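PDB 3HAZ: proline dehydrogenase from Bradyrhizobium japonicum USDA 110, which probably oxidises proline to glutamate in two steps, first with an FAD-dependent proline dehydrogenase and then with an NAD-dependent aldehyde dehydrogenase. Local coordinates for residues S467-V470 against A471-D475; A43-L46 against I47-I50; A426-E429 against Q430-K433. One frame throughout, in Å; residues are numbered along the deposited sequence.

Contact 1. Residues S467-V470 against A471-D475. With FAD (flavin-adenine dinucleotide), chain C.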
ATOM      1  N   SER A 467     -25.761  16.486  10.111  1.00 45.96           N
ATOM      2  CA  SER A 467     -25.299  16.874  11.440  1.00 45.84           C
ATOM      3  C   SER A 467     -26.409  17.456  12.315  1.00 37.89           C
ATOM      4  O   SER A 467     -26.226  17.635  13.518  1.00 37.57           O
ATOM      5  CB  SER A 467     -24.149  17.879  11.325  1.00 49.36           C
ATOM      6  OG  SER A 467     -24.535  19.003  10.550  1.00 57.45           O
ATOM      7  N   SER A 468     -27.556  17.762  11.715  1.00 26.07           N
ATOM      8  CA  SER A 468     -28.623  18.405  12.462  1.00 30.57           C
ATOM      9  C   SER A 468     -29.260  17.438  13.461  1.00 37.79           C
ATOM     10  O   SER A 468     -29.456  16.247  13.174  1.00 35.98           O
ATOM     11  CB  SER A 468     -29.670  19.010  11.528  1.00 31.99           C
ATOM     12  OG  SER A 468     -30.793  18.167  11.381  1.00 34.53           O
ATOM     13  N   PHE A 469     -29.563  17.960  14.643  1.00 23.83           N
ATOM     14  CA  PHE A 469     -30.147  17.165  15.708  1.00 29.51           C
ATOM     15  C   PHE A 469     -31.513  16.640  15.298  1.00 27.15           C
ATOM     16  O   PHE A 469     -31.836  15.472  15.529  1.00 23.13           O
ATOM     17  CB  PHE A 469     -30.273  17.991  16.990  1.00 22.92           C
ATOM     18  CG  PHE A 469     -30.978  17.270  18.100  1.00 26.22           C
ATOM     19  CD1 PHE A 469     -30.258  16.581  19.060  1.00 25.14           C
ATOM     20  CD2 PHE A 469     -32.361  17.280  18.182  1.00 28.87           C
ATOM     21  CE1 PHE A 469     -30.901  15.913  20.082  1.00 31.25           C
ATOM     22  CE2 PHE A 469     -33.011  16.617  19.200  1.00 35.44           C
ATOM     23  CZ  PHE A 469     -32.285  15.933  20.151  1.00 31.82           C
ATOM     24  N   VAL A 470     -32.313  17.512  14.691  1.00 21.85           N
ATOM     25  CA  VAL A 470     -33.669  17.153  14.306  1.00 31.24           C
ATOM     26  C   VAL A 470     -33.680  16.000  13.314  1.00 34.95           C
ATOM     27  O   VAL A 470     -34.531  15.113  13.395  1.00 38.82           O
ATOM     28  CB  VAL A 470     -34.451  18.355  13.734  1.00 38.75           C
ATOM     29  CG1 VAL A 470     -34.518  19.476  14.761  1.00 34.94           C
ATOM     30  CG2 VAL A 470     -33.817  18.843  12.437  1.00 50.82           C
ATOM     31  N   ALA A 471     -32.729  16.011  12.385  1.00 37.77           N
ATOM     32  CA  ALA A 471     -32.629  14.958  11.384  1.00 36.41           C
ATOM     33  C   ALA A 471     -32.274  13.628  12.038  1.00 34.51           C
ATOM     34  O   ALA A 471     -32.935  12.617  11.806  1.00 42.29           O
ATOM     35  CB  ALA A 471     -31.593  15.321  10.335  1.00 31.58           C
ATOM     36  N   GLN A 472     -31.223  13.642  12.853  1.00 25.46           N
ATOM     37  CA  GLN A 472     -30.754  12.444  13.531  1.00 29.48           C
ATOM     38  C   GLN A 472     -31.805  11.856  14.474  1.00 34.66           C
ATOM     39  O   GLN A 472     -32.023  10.645  14.495  1.00 37.05           O
ATOM     40  CB  GLN A 472     -29.465  12.741  14.287  1.00 30.87           C
ATOM     41  CG  GLN A 472     -28.327  13.162  13.377  1.00 38.35           C
ATOM     42  CD  GLN A 472     -27.026  13.360  14.121  1.00 46.82           C
ATOM     43  OE1 GLN A 472     -26.720  12.636  15.070  1.00 48.06           O
ATOM     44  NE2 GLN A 472     -26.246  14.344  13.690  1.00 51.03           N
ATOM     45  N   ALA A 473     -32.457  12.712  15.249  1.00 30.53           N
ATOM     46  CA  ALA A 473     -33.496  12.247  16.153  1.00 35.69           C
ATOM     47  C   ALA A 473     -34.583  11.520  15.370  1.00 39.86           C
ATOM     48  O   ALA A 473     -35.207  10.595  15.876  1.00 44.64           O
ATOM     49  CB  ALA A 473     -34.080  13.404  16.935  1.00 33.27           C
ATOM     50  N   ALA A 474     -34.795  11.938  14.127  1.00 44.76           N
ATOM     51  CA  ALA A 474     -35.837  11.355  13.287  1.00 41.70           C
ATOM     52  C   ALA A 474     -35.364  10.083  12.588  1.00 40.73           C
ATOM     53  O   ALA A 474     -36.140   9.415  11.905  1.00 46.68           O
ATOM     54  CB  ALA A 474     -36.315  12.369  12.263  1.00 40.44           C
ATOM     55  N   ASP A 475     -34.087   9.758  12.754  1.00 30.74           N
ATOM     56  CA  ASP A 475     -33.505   8.576  12.141  1.00 38.95           C
ATOM     57  C   ASP A 475     -33.284   7.522  13.219  1.00 40.86           C
ATOM     58  O   ASP A 475     -32.345   7.618  14.009  1.00 35.72           O
ATOM     59  CB  ASP A 475     -32.182   8.935  11.456  1.00 41.90           C
ATOM     60  CG  ASP A 475     -31.486   7.730  10.841  1.00 51.86           C
ATOM     61  OD1 ASP A 475     -32.134   6.664  10.713  1.00 48.78           O
ATOM     62  OD2 ASP A 475     -30.288   7.856  10.484  1.00 48.40           O
TER
HETATM   63  PA  FAD C2001     -28.484  21.620  16.025  1.00 18.91           P
HETATM   64  O1A FAD C2001     -28.713  20.310  15.075  1.00 21.34           O
HETATM   65  O2A FAD C2001     -28.109  21.264  17.393  1.00 25.24           O
HETATM   66  O5B FAD C2001     -27.289  22.520  15.388  1.00 22.31           O
HETATM   67  C5B FAD C2001     -27.383  22.874  14.038  1.00 24.04           C
HETATM   68  C4B FAD C2001     -26.341  23.952  13.713  1.00 20.13           C
HETATM   69  O4B FAD C2001     -24.936  23.851  14.310  1.00 18.48           O
HETATM   70  C3B FAD C2001     -26.333  24.833  12.618  1.00 19.76           C
HETATM   71  O3B FAD C2001     -27.540  25.483  12.258  1.00 17.71           O
HETATM   72  C2B FAD C2001     -25.045  25.601  12.774  1.00 19.79           C
HETATM   73  O2B FAD C2001     -25.137  26.914  13.295  1.00 18.92           O
HETATM   74  C1B FAD C2001     -24.129  24.684  13.504  1.00 19.68           C
HETATM   75  N9A FAD C2001     -23.264  23.819  12.723  1.00 23.84           N
HETATM   76  C8A FAD C2001     -23.624  22.790  11.859  1.00 22.43           C
HETATM   77  N7A FAD C2001     -22.471  22.222  11.387  1.00 17.56           N
HETATM   78  C5A FAD C2001     -21.384  22.910  11.975  1.00 18.78           C
HETATM   79  C6A FAD C2001     -19.894  22.751  11.847  1.00 19.68           C
HETATM   80  N6A FAD C2001     -19.329  21.726  10.977  1.00 21.45           N
HETATM   81  N1A FAD C2001     -19.082  23.532  12.525  1.00 22.84           N
HETATM   82  C2A FAD C2001     -19.600  24.523  13.383  1.00 18.24           C
HETATM   83  N3A FAD C2001     -21.032  24.678  13.503  1.00 24.31           N
HETATM   84  C4A FAD C2001     -21.877  23.860  12.796  1.00 20.28           C
HETATM   85  N1  FAD C2001     -29.818  31.907  12.977  1.00 17.50           N
HETATM   86  C2  FAD C2001     -29.178  33.037  12.529  1.00 14.53           C
HETATM   87  O2  FAD C2001     -27.947  32.925  11.920  1.00 20.11           O
HETATM   88  N3  FAD C2001     -29.816  34.318  12.656  1.00 23.87           N
HETATM   89  C4  FAD C2001     -31.054  34.416  13.224  1.00 19.21           C
HETATM   90  O4  FAD C2001     -31.647  35.673  13.409  1.00 21.37           O
HETATM   91  C4X FAD C2001     -31.724  33.236  13.698  1.00 17.76           C
HETATM   92  N5  FAD C2001     -33.077  33.329  14.330  1.00 17.46           N
HETATM   93  C5X FAD C2001     -33.723  32.154  14.785  1.00 22.61           C
HETATM   94  C6  FAD C2001     -35.056  32.248  15.398  1.00 20.96           C
HETATM   95  C7  FAD C2001     -35.697  31.074  15.857  1.00 21.13           C
HETATM   96  C7M FAD C2001     -37.085  31.180  16.468  1.00 18.23           C
HETATM   97  C8  FAD C2001     -35.030  29.757  15.728  1.00 25.68           C
HETATM   98  C8M FAD C2001     -35.705  28.463  16.213  1.00 22.32           C
HETATM   99  C9  FAD C2001     -33.755  29.672  15.141  1.00 21.59           C
HETATM  100  C9A FAD C2001     -33.084  30.890  14.652  1.00 22.86           C
HETATM  101  N10 FAD C2001     -31.756  30.809  14.039  1.00 20.92           N
HETATM  102  C10 FAD C2001     -31.105  32.013  13.576  1.00 17.95           C
HETATM  103  C1' FAD C2001     -30.959  29.541  14.028  1.00 19.82           C
HETATM  104  C2' FAD C2001     -31.106  28.650  12.768  1.00 19.73           C
HETATM  105  O2' FAD C2001     -32.252  29.043  12.021  1.00 17.38           O
HETATM  106  C3' FAD C2001     -31.148  27.175  13.201  1.00 20.59           C
HETATM  107  O3' FAD C2001     -32.436  26.855  13.715  1.00 21.57           O
HETATM  108  C4' FAD C2001     -30.066  26.823  14.284  1.00 25.15           C
HETATM  109  O4' FAD C2001     -28.773  27.267  14.058  1.00 20.49           O
HETATM  110  C5' FAD C2001     -30.101  25.321  14.674  1.00 22.17           C
HETATM  111  O5' FAD C2001     -29.575  25.075  15.969  1.00 29.89           O
HETATM  112  P   FAD C2001     -30.199  23.795  16.819  1.00 19.02           P
HETATM  113  O1P FAD C2001     -29.539  23.773  18.351  1.00 29.81           O
HETATM  114  O2P FAD C2001     -31.663  23.887  16.847  1.00 17.83           O
HETATM  115  O3P FAD C2001     -29.875  22.455  15.943  1.00 26.15           O

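Contact 2. Residues A43-L46 against I47-I50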
ATOM      1  N   ALA A  43     -33.006  15.177  29.053  1.00 25.56           N
ATOM      2  CA  ALA A  43     -32.761  15.033  27.621  1.00 31.29           C
ATOM      3  C   ALA A  43     -33.293  13.709  27.053  1.00 30.23           C
ATOM      4  O   ALA A  43     -33.857  13.684  25.955  1.00 25.89           O
ATOM      5  CB  ALA A  43     -31.274  15.202  27.310  1.00 29.18           C
ATOM      6  N   THR A  44     -33.108  12.613  27.789  1.00 31.01           N
ATOM      7  CA  THR A  44     -33.669  11.328  27.372  1.00 29.98           C
ATOM      8  C   THR A  44     -35.196  11.424  27.263  1.00 27.37           C
ATOM      9  O   THR A  44     -35.795  10.930  26.310  1.00 23.78           O
ATOM     10  CB  THR A  44     -33.290  10.187  28.342  1.00 35.35           C
ATOM     11  OG1 THR A  44     -31.863  10.062  28.407  1.00 30.72           O
ATOM     12  CG2 THR A  44     -33.890   8.863  27.878  1.00 33.74           C
ATOM     13  N   ARG A  45     -35.822  12.072  28.237  1.00 21.86           N
ATOM     14  CA  ARG A  45     -37.269  12.233  28.218  1.00 28.67           C
ATOM     15  C   ARG A  45     -37.735  13.077  27.029  1.00 31.79           C
ATOM     16  O   ARG A  45     -38.775  12.800  26.433  1.00 26.43           O
ATOM     17  CB  ARG A  45     -37.766  12.826  29.537  1.00 29.26           C
ATOM     18  CG  ARG A  45     -37.626  11.866  30.724  1.00 31.85           C
ATOM     19  CD  ARG A  45     -38.051  12.513  32.032  1.00 29.53           C
ATOM     20  NE  ARG A  45     -39.443  12.960  32.019  1.00 29.59           N
ATOM     21  CZ  ARG A  45     -40.470  12.228  32.446  1.00 36.19           C
ATOM     22  NH1 ARG A  45     -40.262  11.002  32.915  1.00 35.92           N
ATOM     23  NH2 ARG A  45     -41.705  12.717  32.403  1.00 32.50           N
ATOM     24  N   LEU A  46     -36.965  14.106  26.688  1.00 32.74           N
ATOM     25  CA  LEU A  46     -37.307  14.952  25.549  1.00 29.78           C
ATOM     26  C   LEU A  46     -37.219  14.149  24.251  1.00 21.87           C
ATOM     27  O   LEU A  46     -38.114  14.210  23.415  1.00 25.27           O
ATOM     28  CB  LEU A  46     -36.401  16.184  25.486  1.00 28.80           C
ATOM     29  CG  LEU A  46     -36.459  17.163  26.669  1.00 24.93           C
ATOM     30  CD1 LEU A  46     -35.520  18.341  26.447  1.00 23.03           C
ATOM     31  CD2 LEU A  46     -37.875  17.658  26.923  1.00 14.35           C
ATOM     32  N   ILE A  47     -36.145  13.384  24.103  1.00 23.35           N
ATOM     33  CA  ILE A  47     -35.926  12.598  22.890  1.00 29.55           C
ATOM     34  C   ILE A  47     -36.930  11.442  22.754  1.00 30.12           C
ATOM     35  O   ILE A  47     -37.370  11.119  21.652  1.00 33.39           O
ATOM     36  CB  ILE A  47     -34.486  12.077  22.831  1.00 31.08           C
ATOM     37  CG1 ILE A  47     -33.524  13.237  22.569  1.00 31.46           C
ATOM     38  CG2 ILE A  47     -34.341  10.996  21.763  1.00 34.61           C
ATOM     39  CD1 ILE A  47     -32.082  12.904  22.905  1.00 33.40           C
ATOM     40  N   GLU A  48     -37.295  10.832  23.878  1.00 27.18           N
ATOM     41  CA  GLU A  48     -38.348   9.814  23.891  1.00 31.49           C
ATOM     42  C   GLU A  48     -39.653  10.373  23.354  1.00 33.15           C
ATOM     43  O   GLU A  48     -40.324   9.735  22.541  1.00 28.76           O
ATOM     44  CB  GLU A  48     -38.575   9.275  25.305  1.00 30.35           C
ATOM     45  CG  GLU A  48     -37.524   8.297  25.769  1.00 32.73           C
ATOM     46  CD  GLU A  48     -37.864   7.685  27.109  1.00 38.21           C
ATOM     47  OE1 GLU A  48     -38.240   8.447  28.023  1.00 33.63           O
ATOM     48  OE2 GLU A  48     -37.753   6.445  27.248  1.00 39.89           O
ATOM     49  N   ALA A  49     -40.017  11.563  23.822  1.00 24.63           N
ATOM     50  CA  ALA A  49     -41.206  12.235  23.323  1.00 28.43           C
ATOM     51  C   ALA A  49     -41.062  12.516  21.829  1.00 30.48           C
ATOM     52  O   ALA A  49     -41.999  12.323  21.059  1.00 28.92           O
ATOM     53  CB  ALA A  49     -41.456  13.535  24.091  1.00 32.25           C
ATOM     54  N   ILE A  50     -39.883  12.976  21.422  1.00 25.19           N
ATOM     55  CA  ILE A  50     -39.648  13.278  20.018  1.00 20.31           C
ATOM     56  C   ILE A  50     -39.843  12.027  19.170  1.00 29.88           C
ATOM     57  O   ILE A  50     -40.384  12.088  18.068  1.00 27.30           O
ATOM     58  CB  ILE A  50     -38.232  13.832  19.782  1.00 25.75           C
ATOM     59  CG1 ILE A  50     -38.109  15.255  20.329  1.00 27.06           C
ATOM     60  CG2 ILE A  50     -37.901  13.818  18.298  1.00 25.51           C
ATOM     61  CD1 ILE A  50     -36.682  15.788  20.293  1.00 26.74           C
TER

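Contact 3. Residues A426-E429 against Q430-K433. With SO4 (sulfate ion), chain J.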
ATOM      1  N   ALA A 426     -42.758  18.215  19.705  1.00 25.58           N
ATOM      2  CA  ALA A 426     -42.781  17.156  20.705  1.00 30.87           C
ATOM      3  C   ALA A 426     -41.814  17.494  21.835  1.00 28.35           C
ATOM      4  O   ALA A 426     -42.128  17.308  23.008  1.00 24.19           O
ATOM      5  CB  ALA A 426     -42.433  15.801  20.076  1.00 24.36           C
ATOM      6  N   LEU A 427     -40.640  17.999  21.474  1.00 28.09           N
ATOM      7  CA  LEU A 427     -39.639  18.390  22.460  1.00 25.15           C
ATOM      8  C   LEU A 427     -40.225  19.342  23.510  1.00 25.05           C
ATOM      9  O   LEU A 427     -40.254  19.031  24.701  1.00 24.45           O
ATOM     10  CB  LEU A 427     -38.436  19.031  21.760  1.00 23.27           C
ATOM     11  CG  LEU A 427     -37.170  19.349  22.557  1.00 21.84           C
ATOM     12  CD1 LEU A 427     -36.067  19.825  21.617  1.00 20.16           C
ATOM     13  CD2 LEU A 427     -37.439  20.388  23.648  1.00 21.12           C
ATOM     14  N   TYR A 428     -40.704  20.499  23.069  1.00 23.86           N
ATOM     15  CA  TYR A 428     -41.139  21.524  24.019  1.00 24.40           C
ATOM     16  C   TYR A 428     -42.446  21.202  24.754  1.00 24.93           C
ATOM     17  O   TYR A 428     -42.635  21.631  25.890  1.00 24.63           O
ATOM     18  CB  TYR A 428     -41.181  22.904  23.358  1.00 22.69           C
ATOM     19  CG  TYR A 428     -39.798  23.487  23.166  1.00 23.13           C
ATOM     20  CD1 TYR A 428     -39.217  23.553  21.905  1.00 18.79           C
ATOM     21  CD2 TYR A 428     -39.062  23.950  24.256  1.00 21.21           C
ATOM     22  CE1 TYR A 428     -37.940  24.083  21.730  1.00 24.01           C
ATOM     23  CE2 TYR A 428     -37.785  24.474  24.096  1.00 23.87           C
ATOM     24  CZ  TYR A 428     -37.232  24.540  22.830  1.00 24.79           C
ATOM     25  OH  TYR A 428     -35.971  25.061  22.662  1.00 21.93           O
ATOM     26  N   GLU A 429     -43.335  20.444  24.117  1.00 22.54           N
ATOM     27  CA  GLU A 429     -44.531  19.953  24.799  1.00 29.03           C
ATOM     28  C   GLU A 429     -44.136  19.082  25.991  1.00 31.88           C
ATOM     29  O   GLU A 429     -44.689  19.218  27.080  1.00 32.06           O
ATOM     30  CB  GLU A 429     -45.416  19.152  23.843  1.00 31.79           C
ATOM     31  CG  GLU A 429     -46.261  20.001  22.911  1.00 44.86           C
ATOM     32  CD  GLU A 429     -47.146  19.159  22.008  1.00 55.71           C
ATOM     33  OE1 GLU A 429     -46.964  17.921  21.982  1.00 61.36           O
ATOM     34  OE2 GLU A 429     -48.019  19.737  21.325  1.00 59.36           O
ATOM     35  N   GLN A 430     -43.177  18.188  25.772  1.00 31.58           N
ATOM     36  CA  GLN A 430     -42.689  17.326  26.840  1.00 29.19           C
ATOM     37  C   GLN A 430     -41.980  18.146  27.915  1.00 28.77           C
ATOM     38  O   GLN A 430     -42.147  17.894  29.108  1.00 27.21           O
ATOM     39  CB  GLN A 430     -41.755  16.249  26.294  1.00 26.64           C
ATOM     40  CG  GLN A 430     -41.228  15.303  27.375  1.00 30.19           C
ATOM     41  CD  GLN A 430     -42.343  14.519  28.044  1.00 35.85           C
ATOM     42  OE1 GLN A 430     -43.302  14.105  27.392  1.00 34.05           O
ATOM     43  NE2 GLN A 430     -42.222  14.311  29.352  1.00 31.46           N
ATOM     44  N   LEU A 431     -41.188  19.124  27.487  1.00 23.43           N
ATOM     45  CA  LEU A 431     -40.492  19.999  28.425  1.00 27.90           C
ATOM     46  C   LEU A 431     -41.502  20.715  29.323  1.00 25.30           C
ATOM     47  O   LEU A 431     -41.271  20.899  30.517  1.00 29.25           O
ATOM     48  CB  LEU A 431     -39.634  21.030  27.678  1.00 23.11           C
ATOM     49  CG  LEU A 431     -38.765  21.935  28.555  1.00 23.67           C
ATOM     50  CD1 LEU A 431     -37.592  21.147  29.146  1.00 29.66           C
ATOM     51  CD2 LEU A 431     -38.255  23.137  27.771  1.00 25.44           C
ATOM     52  N   ALA A 432     -42.620  21.123  28.735  1.00 24.68           N
ATOM     53  CA  ALA A 432     -43.651  21.832  29.477  1.00 30.94           C
ATOM     54  C   ALA A 432     -44.327  20.888  30.457  1.00 31.23           C
ATOM     55  O   ALA A 432     -44.648  21.274  31.577  1.00 33.91           O
ATOM     56  CB  ALA A 432     -44.671  22.446  28.529  1.00 34.49           C
ATOM     57  N   LYS A 433     -44.537  19.646  30.030  1.00 30.30           N
ATOM     58  CA  LYS A 433     -45.106  18.627  30.905  1.00 35.86           C
ATOM     59  C   LYS A 433     -44.244  18.409  32.139  1.00 37.25           C
ATOM     60  O   LYS A 433     -44.759  18.200  33.235  1.00 36.73           O
ATOM     61  CB  LYS A 433     -45.265  17.293  30.171  1.00 42.31           C
ATOM     62  CG  LYS A 433     -46.334  17.274  29.094  1.00 49.34           C
ATOM     63  CD  LYS A 433     -46.607  15.848  28.636  1.00 53.59           C
ATOM     64  CE  LYS A 433     -47.439  15.823  27.369  1.00 58.45           C
ATOM     65  NZ  LYS A 433     -48.679  16.634  27.513  1.00 62.17           N
TER
HETATM   66  S   SO4 J1005     -41.818  17.855  15.795  1.00 81.10           S
HETATM   67  O1  SO4 J1005     -42.232  17.625  17.179  1.00 74.41           O
HETATM   68  O2  SO4 J1005     -42.702  17.113  14.896  1.00 82.10           O
HETATM   69  O3  SO4 J1005     -41.893  19.284  15.481  1.00 66.97           O
HETATM   70  O4  SO4 J1005     -40.445  17.385  15.624  1.00 83.62           O

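Contact 1. Residues S467-V470 against A471-D475
S468 is the N-cap of the short helix 469-473, its side chain capping A471 N, and the helix starts at the FAD pyrophosphate of the proline dehydrogenase domain. S468 OG accepts from A471 N at 3.1 Å (N-H...O 153°) and also makes a weak hydrogen bond to A465 O, so the hydroxyl links the capped turn to the chain before it. The next amides use main-chain acceptors: Q472 N reaches S468 O at 3.2 Å, A473 N reaches F469 O at 2.8 Å, and A474 N makes a weak bond to V470 O. F469 N is outside this ladder and points at the cofactor, donating to FAD O1A over a short 2.5 Å; at this helix start the dipole would probably favour the phosphate's negative charge. An alanine at S468 takes away OG, and A471 N would probably lose its side-chain acceptor, leaving this turn beside the phosphate less firmly tied. Extended beyond CG, Q472 runs past S468 O to donate from NE2 to N466 O. The F469 ring lies against I47 and I50 of helix 33-50, and its CE2 meets A473 CB at 4.1 Å.

Contact 2. Residues A43-L46 against I47-I50
I47 and E48 each turn the first carbon beyond CB away from their own carbonyl carbon (chi1 -71° for I47 CG1, -77° for E48 CG), which lays both chains back along helix 33-50 over the carbonyls of the preceding turn. I47 CG1 comes to 3.4 Å from A43 O, and E48 CG to 3.2 Å from T44 O. I50 repeats the pattern one turn on, with CG1 3.3 Å from L46 O. Beneath these side chains runs regular alpha-helical bonding: I47 N to A43 O, E48 N to T44 O at 2.9 Å, A49 N to R45 O, and I50 N to L46 O. Each of these carbonyls is thus engaged by an amide, and aliphatic carbon lies beside every one of them. Alongside, T44 CG2 lies 4.2 Å from E48 CD, methyl against carboxylate carbon, while T44 OG1 is hydrogen-bonded to H40 O. The apolar side faces the proline dehydrogenase barrel: L46 reaches helices 399-409 and 425-434, and I47 touches A399 and L484. R45 and E48 do not pair, since R45 NH1 and E48 OE1 stay 5.9 Å apart. R45 NH2 instead makes a salt bridge with D434, and E48 OE2 accepts from A151 N of the second subunit, at the start of helix 151-168 there. The acid and base of this turn therefore serve different neighbours: the arginine ties the helix to helix 425-434 of its own barrel, and the glutamate ties it to the partner chain, where the helix start would probably help stabilise its negative charge.

Contact 3. Residues A426-E429 against Q430-K433
Y428 and L431 lie side by side and point the same way from helix 425-434, the helix of the beta-alpha-beta unit between strands 416-420 and 440-448 of the proline dehydrogenase barrel. The leucine methyl CD2 sits 3.7 Å from Y428 CD2, approaching the ring obliquely. Different first torsions bring the two together: Y428 CG stands beside its backbone N (chi1 -75°), whereas L431 CG is turned opposite its own (-175°). L427 comes from another direction, its CD2 methyl 3.8 Å above the ring plane and over the centre of one face. The tyrosine is thus held by one leucine over a face and a second alongside, and its ring also meets Y440. Its hydroxyl is hydrogen-bonded to T396 O; as T396 OG1 binds FAD, Y428 is a second-shell residue of the flavin site. L427 and L431 also pack on V402 of helix 399-409, joining the two helices. Q430, which faces R45 and A49 of helix 33-50, bends at chi2, taking its amide away from the preceding turn, so that NE2 can donate to D434 OD2. On the exposed side K433 passes E429 O with CG at 3.2 Å, yet its NZ remains 5.9 Å from E429 OE1, too far for a salt bridge. Main-chain bonds from Q430, L431, A432 and K433 to A426, L427, Y428 and E429 keep the turns regular. At the helix start, A426 N joins E425 N in gripping a sulfate, probably from the crystallisation liquor, with A426 N 2.6 Å from O1 and nearly straight (N-H...O 174°).

Overall arrangement
From the N terminus the chain passes contact 2 on helix 33-50, then contact 3 on helix 425-434 of the barrel, and last contact 1 on helix 469-473. Each closes only local helical turns; they follow in series, none nested in or crossing another. In space helix 33-50 is the middle piece. Contact 2 meets contact 3, their centres about 9 Å apart, where A49 CB touches Q430 CB at 3.5 Å. It also meets contact 1, where I47 CG1 lies 3.8 Å from F469 CZ. Contacts 1 and 3 do not touch. An early helix thereby bridges a barrel helix and the short helix whose first amide, F469 N, binds the FAD phosphate.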